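Local coordinates for shikimate dehydrogenase-like protein HI_0607 (PDB 1NPY), which catalyses in vitro the NADP(+)-dependent oxidation of shikimate to 3-dehydroshikimate, though so weakly that shikimate may not be its biological substrate, at residues F143-V153 with Y165-Q174. Numbering follows the deposited sequence.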
ATOM      1  N   PHE A 143       5.629 -14.590  10.353  1.00 13.64           N
ATOM      2  CA  PHE A 143       6.860 -14.957   9.655  1.00 15.34           C
ATOM      3  C   PHE A 143       8.010 -14.556  10.548  1.00 16.00           C
ATOM      4  O   PHE A 143       8.119 -13.392  10.965  1.00 18.61           O
ATOM      5  CB  PHE A 143       6.997 -14.231   8.305  1.00 13.78           C
ATOM      6  CG  PHE A 143       6.088 -14.758   7.237  1.00 11.99           C
ATOM      7  CD1 PHE A 143       6.627 -15.294   6.081  1.00 13.74           C
ATOM      8  CD2 PHE A 143       4.710 -14.671   7.344  1.00 11.29           C
ATOM      9  CE1 PHE A 143       5.789 -15.783   5.088  1.00 12.41           C
ATOM     10  CE2 PHE A 143       3.862 -15.182   6.368  1.00 13.72           C
ATOM     11  CZ  PHE A 143       4.410 -15.704   5.211  1.00 11.84           C
ATOM     12  N   GLU A 144       8.849 -15.537  10.872  1.00 17.59           N
ATOM     13  CA  GLU A 144      10.019 -15.258  11.690  1.00 17.72           C
ATOM     14  C   GLU A 144      11.298 -15.201  10.863  1.00 16.99           C
ATOM     15  O   GLU A 144      12.301 -14.689  11.348  1.00 16.81           O
ATOM     16  CB  GLU A 144      10.105 -16.276  12.838  1.00 20.28           C
ATOM     17  CG  GLU A 144       8.918 -16.243  13.791  1.00 23.49           C
ATOM     18  CD  GLU A 144       8.788 -14.962  14.609  1.00 33.22           C
ATOM     19  OE1 GLU A 144       7.938 -14.962  15.528  1.00 40.50           O
ATOM     20  OE2 GLU A 144       9.478 -13.937  14.375  1.00 37.89           O
ATOM     21  N   LYS A 145      11.280 -15.651   9.610  1.00 15.33           N
ATOM     22  CA  LYS A 145      12.525 -15.742   8.867  1.00 16.51           C
ATOM     23  C   LYS A 145      12.503 -14.719   7.742  1.00 15.63           C
ATOM     24  O   LYS A 145      12.070 -15.030   6.635  1.00 14.23           O
ATOM     25  CB  LYS A 145      12.740 -17.154   8.348  1.00 17.30           C
ATOM     26  CG  LYS A 145      12.932 -18.090   9.533  1.00 22.94           C
ATOM     27  CD  LYS A 145      13.627 -19.404   9.237  1.00 29.86           C
ATOM     28  CE  LYS A 145      13.366 -20.378  10.385  1.00 32.67           C
ATOM     29  NZ  LYS A 145      12.889 -19.706  11.645  1.00 38.65           N
ATOM     30  N   LEU A 146      12.937 -13.509   8.065  1.00 13.93           N
ATOM     31  CA  LEU A 146      12.928 -12.396   7.118  1.00 13.76           C
ATOM     32  C   LEU A 146      14.190 -11.561   7.257  1.00 14.22           C
ATOM     33  O   LEU A 146      14.684 -11.302   8.357  1.00 15.20           O
ATOM     34  CB  LEU A 146      11.665 -11.544   7.309  1.00 13.50           C
ATOM     35  CG  LEU A 146      11.396 -10.425   6.299  1.00 11.26           C
ATOM     36  CD1 LEU A 146       9.889 -10.190   6.202  1.00 14.59           C
ATOM     37  CD2 LEU A 146      12.094  -9.104   6.599  1.00 10.83           C
ATOM     38  N   LYS A 147      14.760 -11.175   6.122  1.00 14.11           N
ATOM     39  CA  LYS A 147      15.950 -10.339   6.128  1.00 15.07           C
ATOM     40  C   LYS A 147      15.635  -9.110   5.282  1.00 15.34           C
ATOM     41  O   LYS A 147      14.961  -9.217   4.254  1.00 15.19           O
ATOM     42  CB  LYS A 147      17.153 -11.102   5.573  1.00 16.08           C
ATOM     43  CG  LYS A 147      17.492 -12.349   6.359  1.00 17.63           C
ATOM     44  CD  LYS A 147      18.636 -13.121   5.714  1.00 21.00           C
ATOM     45  CE  LYS A 147      18.808 -14.505   6.309  1.00 25.10           C
ATOM     46  NZ  LYS A 147      19.782 -15.337   5.539  1.00 29.92           N
ATOM     47  N   ILE A 148      16.158  -7.964   5.702  1.00 14.89           N
ATOM     48  CA  ILE A 148      15.998  -6.716   4.971  1.00 15.38           C
ATOM     49  C   ILE A 148      17.326  -6.462   4.282  1.00 15.50           C
ATOM     50  O   ILE A 148      18.360  -6.366   4.944  1.00 16.84           O
ATOM     51  CB  ILE A 148      15.595  -5.563   5.911  1.00 15.38           C
ATOM     52  CG1 ILE A 148      14.130  -5.722   6.343  1.00 18.66           C
ATOM     53  CG2 ILE A 148      15.690  -4.225   5.161  1.00 16.35           C
ATOM     54  CD1 ILE A 148      13.912  -6.165   7.754  1.00 21.25           C
ATOM     55  N   TYR A 149      17.285  -6.455   2.953  1.00 14.58           N
ATOM     56  CA  TYR A 149      18.401  -6.120   2.083  1.00 15.77           C
ATOM     57  C   TYR A 149      18.249  -4.697   1.567  1.00 15.04           C
ATOM     58  O   TYR A 149      17.303  -4.378   0.857  1.00 14.73           O
ATOM     59  CB  TYR A 149      18.373  -7.106   0.904  1.00 15.24           C
ATOM     60  CG  TYR A 149      19.320  -6.823  -0.240  1.00 18.52           C
ATOM     61  CD1 TYR A 149      20.618  -6.397  -0.013  1.00 23.48           C
ATOM     62  CD2 TYR A 149      18.905  -7.021  -1.556  1.00 22.14           C
ATOM     63  CE1 TYR A 149      21.481  -6.144  -1.077  1.00 28.46           C
ATOM     64  CE2 TYR A 149      19.754  -6.770  -2.621  1.00 25.82           C
ATOM     65  CZ  TYR A 149      21.031  -6.332  -2.375  1.00 28.91           C
ATOM     66  OH  TYR A 149      21.889  -6.101  -3.422  1.00 34.90           O
ATOM     67  N   ALA A 150      19.146  -3.794   1.938  1.00 15.76           N
ATOM     68  CA  ALA A 150      18.931  -2.415   1.538  1.00 17.09           C
ATOM     69  C   ALA A 150      20.247  -1.667   1.515  1.00 18.67           C
ATOM     70  O   ALA A 150      21.155  -1.995   2.265  1.00 18.19           O
ATOM     71  CB  ALA A 150      17.984  -1.701   2.483  1.00 18.12           C
ATOM     72  N   ARG A 151      20.302  -0.677   0.638  1.00 21.38           N
ATOM     73  CA  ARG A 151      21.502   0.136   0.537  1.00 24.00           C
ATOM     74  C   ARG A 151      21.628   1.191   1.644  1.00 24.72           C
ATOM     75  O   ARG A 151      22.751   1.564   1.982  1.00 25.55           O
ATOM     76  CB  ARG A 151      21.615   0.723  -0.867  1.00 25.37           C
ATOM     77  CG  ARG A 151      20.531   1.708  -1.233  1.00 29.53           C
ATOM     78  CD  ARG A 151      20.709   2.282  -2.628  1.00 33.60           C
ATOM     79  NE  ARG A 151      19.499   2.989  -3.039  1.00 37.00           N
ATOM     80  CZ  ARG A 151      19.142   4.197  -2.626  1.00 42.64           C
ATOM     81  NH1 ARG A 151      19.919   4.895  -1.805  1.00 44.40           N
ATOM     82  NH2 ARG A 151      18.011   4.736  -3.073  1.00 44.26           N
ATOM     83  N   ASN A 152      20.522   1.683   2.201  1.00 24.27           N
ATOM     84  CA  ASN A 152      20.551   2.549   3.379  1.00 24.87           C
ATOM     85  C   ASN A 152      20.748   1.704   4.636  1.00 24.79           C
ATOM     86  O   ASN A 152      19.803   1.115   5.163  1.00 23.40           O
ATOM     87  CB  ASN A 152      19.269   3.383   3.507  1.00 25.99           C
ATOM     88  CG  ASN A 152      19.399   4.527   4.517  1.00 29.40           C
ATOM     89  OD1 ASN A 152      19.020   5.661   4.210  1.00 38.71           O
ATOM     90  ND2 ASN A 152      19.936   4.256   5.705  1.00 30.04           N
ATOM     91  N   VAL A 153      21.989   1.640   5.105  1.00 24.71           N
ATOM     92  CA  VAL A 153      22.379   0.767   6.203  1.00 25.43           C
ATOM     93  C   VAL A 153      21.693   1.106   7.526  1.00 25.60           C
ATOM     94  O   VAL A 153      21.255   0.215   8.249  1.00 23.82           O
ATOM     95  CB  VAL A 153      23.918   0.800   6.386  1.00 25.84           C
ATOM     96  CG1 VAL A 153      24.323   0.067   7.646  1.00 26.00           C
ATOM     97  CG2 VAL A 153      24.624   0.220   5.163  1.00 27.73           C
ATOM     98  N   TYR A 165      14.009  -8.698  13.068  1.00 19.24           N
ATOM     99  CA  TYR A 165      14.548  -9.394  11.914  1.00 18.82           C
ATOM    100  C   TYR A 165      16.030  -9.091  11.736  1.00 19.28           C
ATOM    101  O   TYR A 165      16.647  -8.466  12.592  1.00 21.65           O
ATOM    102  CB  TYR A 165      13.738  -8.929  10.706  1.00 17.53           C
ATOM    103  CG  TYR A 165      12.342  -9.489  10.622  1.00 15.62           C
ATOM    104  CD1 TYR A 165      12.062 -10.829  10.908  1.00 15.89           C
ATOM    105  CD2 TYR A 165      11.302  -8.681  10.174  1.00 16.88           C
ATOM    106  CE1 TYR A 165      10.776 -11.337  10.751  1.00 14.82           C
ATOM    107  CE2 TYR A 165      10.024  -9.179  10.004  1.00 16.43           C
ATOM    108  CZ  TYR A 165       9.763 -10.486  10.311  1.00 14.71           C
ATOM    109  OH  TYR A 165       8.490 -10.945  10.059  1.00 16.30           O
ATOM    110  N   ALA A 166      16.627  -9.502  10.624  1.00 18.73           N
ATOM    111  CA  ALA A 166      18.033  -9.212  10.389  1.00 18.43           C
ATOM    112  C   ALA A 166      18.201  -8.342   9.152  1.00 18.06           C
ATOM    113  O   ALA A 166      17.363  -8.375   8.246  1.00 16.88           O
ATOM    114  CB  ALA A 166      18.807 -10.521  10.264  1.00 18.04           C
ATOM    115  N   TYR A 167      19.302  -7.598   9.140  1.00 18.60           N
ATOM    116  CA  TYR A 167      19.708  -6.749   8.037  1.00 17.95           C
ATOM    117  C   TYR A 167      20.902  -7.354   7.318  1.00 19.54           C
ATOM    118  O   TYR A 167      21.832  -7.838   7.973  1.00 20.05           O
ATOM    119  CB  TYR A 167      20.065  -5.347   8.535  1.00 18.24           C
ATOM    120  CG  TYR A 167      20.724  -4.504   7.481  1.00 17.01           C
ATOM    121  CD1 TYR A 167      19.979  -3.912   6.464  1.00 15.07           C
ATOM    122  CD2 TYR A 167      22.110  -4.355   7.461  1.00 19.39           C
ATOM    123  CE1 TYR A 167      20.583  -3.178   5.487  1.00 17.62           C
ATOM    124  CE2 TYR A 167      22.721  -3.616   6.475  1.00 17.56           C
ATOM    125  CZ  TYR A 167      21.954  -3.040   5.491  1.00 17.78           C
ATOM    126  OH  TYR A 167      22.554  -2.310   4.494  1.00 21.79           O
ATOM    127  N   ILE A 168      20.875  -7.279   5.990  1.00 19.49           N
ATOM    128  CA  ILE A 168      22.016  -7.655   5.154  1.00 20.52           C
ATOM    129  C   ILE A 168      22.334  -6.565   4.139  1.00 21.84           C
ATOM    130  O   ILE A 168      21.442  -5.949   3.544  1.00 22.15           O
ATOM    131  CB  ILE A 168      21.792  -9.021   4.456  1.00 19.75           C
ATOM    132  CG1 ILE A 168      20.529  -8.995   3.574  1.00 21.48           C
ATOM    133  CG2 ILE A 168      21.731 -10.098   5.503  1.00 18.78           C
ATOM    134  CD1 ILE A 168      20.265 -10.309   2.830  1.00 23.68           C
ATOM    135  N   ASN A 169      23.624  -6.304   3.957  1.00 24.39           N
ATOM    136  CA  ASN A 169      24.060  -5.318   2.976  1.00 26.68           C
ATOM    137  C   ASN A 169      24.321  -5.982   1.624  1.00 27.08           C
ATOM    138  O   ASN A 169      24.543  -5.268   0.657  1.00 28.26           O
ATOM    139  CB  ASN A 169      25.271  -4.523   3.472  1.00 27.37           C
ATOM    140  CG  ASN A 169      25.515  -3.258   2.662  1.00 31.57           C
ATOM    141  OD1 ASN A 169      24.689  -2.344   2.626  1.00 34.29           O
ATOM    142  ND2 ASN A 169      26.663  -3.202   1.997  1.00 35.64           N
ATOM    143  N   SER A 170      24.243  -7.308   1.526  1.00 27.71           N
ATOM    144  CA  SER A 170      24.296  -7.976   0.223  1.00 29.04           C
ATOM    145  C   SER A 170      23.695  -9.379   0.176  1.00 29.01           C
ATOM    146  O   SER A 170      23.411  -9.990   1.209  1.00 26.73           O
ATOM    147  CB  SER A 170      25.742  -8.031  -0.283  1.00 29.43           C
ATOM    148  OG  SER A 170      26.564  -8.654   0.681  1.00 33.34           O
ATOM    149  N   LEU A 171      23.483  -9.878  -1.041  1.00 29.16           N
ATOM    150  CA  LEU A 171      22.859 -11.185  -1.222  1.00 30.67           C
ATOM    151  C   LEU A 171      23.776 -12.414  -1.251  1.00 33.34           C
ATOM    152  O   LEU A 171      23.296 -13.533  -1.417  1.00 33.49           O
ATOM    153  CB  LEU A 171      22.003 -11.156  -2.488  1.00 30.23           C
ATOM    154  CG  LEU A 171      20.828 -10.182  -2.399  1.00 27.84           C
ATOM    155  CD1 LEU A 171      20.195 -10.065  -3.780  1.00 26.97           C
ATOM    156  CD2 LEU A 171      19.825 -10.628  -1.359  1.00 26.99           C
ATOM    157  N   GLU A 172      25.075 -12.238  -1.032  1.00 36.17           N
ATOM    158  CA  GLU A 172      26.021 -13.354  -1.091  1.00 38.03           C
ATOM    159  C   GLU A 172      25.669 -14.428  -0.058  1.00 38.87           C
ATOM    160  O   GLU A 172      25.412 -14.104   1.102  1.00 38.90           O
ATOM    161  CB  GLU A 172      27.473 -12.902  -0.864  1.00 38.67           C
ATOM    162  CG  GLU A 172      27.882 -11.537  -1.401  1.00 41.98           C
ATOM    163  CD  GLU A 172      27.458 -11.285  -2.838  1.00 45.67           C
ATOM    164  OE1 GLU A 172      28.052 -11.910  -3.746  1.00 47.97           O
ATOM    165  OE2 GLU A 172      26.540 -10.458  -3.063  1.00 47.72           O
ATOM    166  N   ASN A 173      25.647 -15.691  -0.487  1.00 39.96           N
ATOM    167  CA  ASN A 173      25.399 -16.866   0.364  1.00 40.76           C
ATOM    168  C   ASN A 173      23.945 -17.057   0.780  1.00 39.64           C
ATOM    169  O   ASN A 173      23.619 -18.017   1.481  1.00 41.02           O
ATOM    170  CB  ASN A 173      26.216 -16.874   1.665  1.00 41.24           C
ATOM    171  CG  ASN A 173      27.707 -17.022   1.447  1.00 43.42           C
ATOM    172  OD1 ASN A 173      28.479 -16.870   2.394  1.00 47.11           O
ATOM    173  ND2 ASN A 173      28.120 -17.332   0.221  1.00 44.60           N
ATOM    174  N   GLN A 174      23.085 -16.129   0.372  1.00 38.18           N
ATOM    175  CA  GLN A 174      21.730 -16.083   0.895  1.00 36.02           C
ATOM    176  C   GLN A 174      20.856 -16.889  -0.049  1.00 34.89           C
ATOM    177  O   GLN A 174      21.065 -16.877  -1.264  1.00 34.83           O
ATOM    178  CB  GLN A 174      21.220 -14.640   0.958  1.00 35.78           C
ATOM    179  CG  GLN A 174      22.054 -13.704   1.820  1.00 34.96           C
ATOM    180  CD  GLN A 174      22.013 -14.071   3.286  1.00 36.01           C
ATOM    181  OE1 GLN A 174      21.037 -14.655   3.758  1.00 35.56           O
ATOM    182  NE2 GLN A 174      23.069 -13.728   4.012  1.00 36.30           N
TER
HETATM  183  O   HOH W   1      23.871  -7.984  -3.404  1.00 31.66           O
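Tyr165, the residue before strand 166-168, packs its ring on Leu146 and bonds to Phe143, a worked example of an aromatic side chain using its face, edge and hydroxyl at once. Its CB lies 3.5 Å from Leu146 O and also meets Ile148 CD1. With CG anti to the carbonyl carbon (chi1 -74°), the ring reaches over Leu146, whose CB sits above the ring centre in a CH-pi contact, 3.6 Å from the centroid. Leu146 CD2 touches ring atom CD2 and Leu146 CD1 touches CE2, while the edge at CE1 passes Glu144 O. At the tip, Tyr165 OH donates to Phe143 O over 2.6 Å, arriving from above the carbonyl plane rather than on a lone pair. Val135 and Lys139 of helix 131-140 also touch this side chain.

Beyond it the backbones join in parallel register. Ile148 N gives a bond to Ala166 O (2.8 Å) and Ile148 O receives one from Ile168 N (2.9 Å), so both the N-H and the C=O of Ile148 are used by strand 166-168, while Lys147 and Tyr149 bond to strand 122-125; the bond from Ala166 N to Leu146 O is weak.

Farther along, the side chains part to the two faces of the sheet. Tyr167 lays its ring alongside the departing chain, with OH 2.7 Å from Ala150 O and 2.8 Å from Asn169 OD1, two acceptors within reach of one proton. On the other face Leu171 CG covers the Tyr149 ring, 3.8 Å from its centroid, and a water links Tyr149 OH to Leu171 N; His125 stacks with the same ring.

Helix 153-163 connects the two strands, completing a beta-alpha-beta unit at one margin of the Rossmann-type NADP-binding domain, with strand 166-168 outermost in the parallel sheet within this chain.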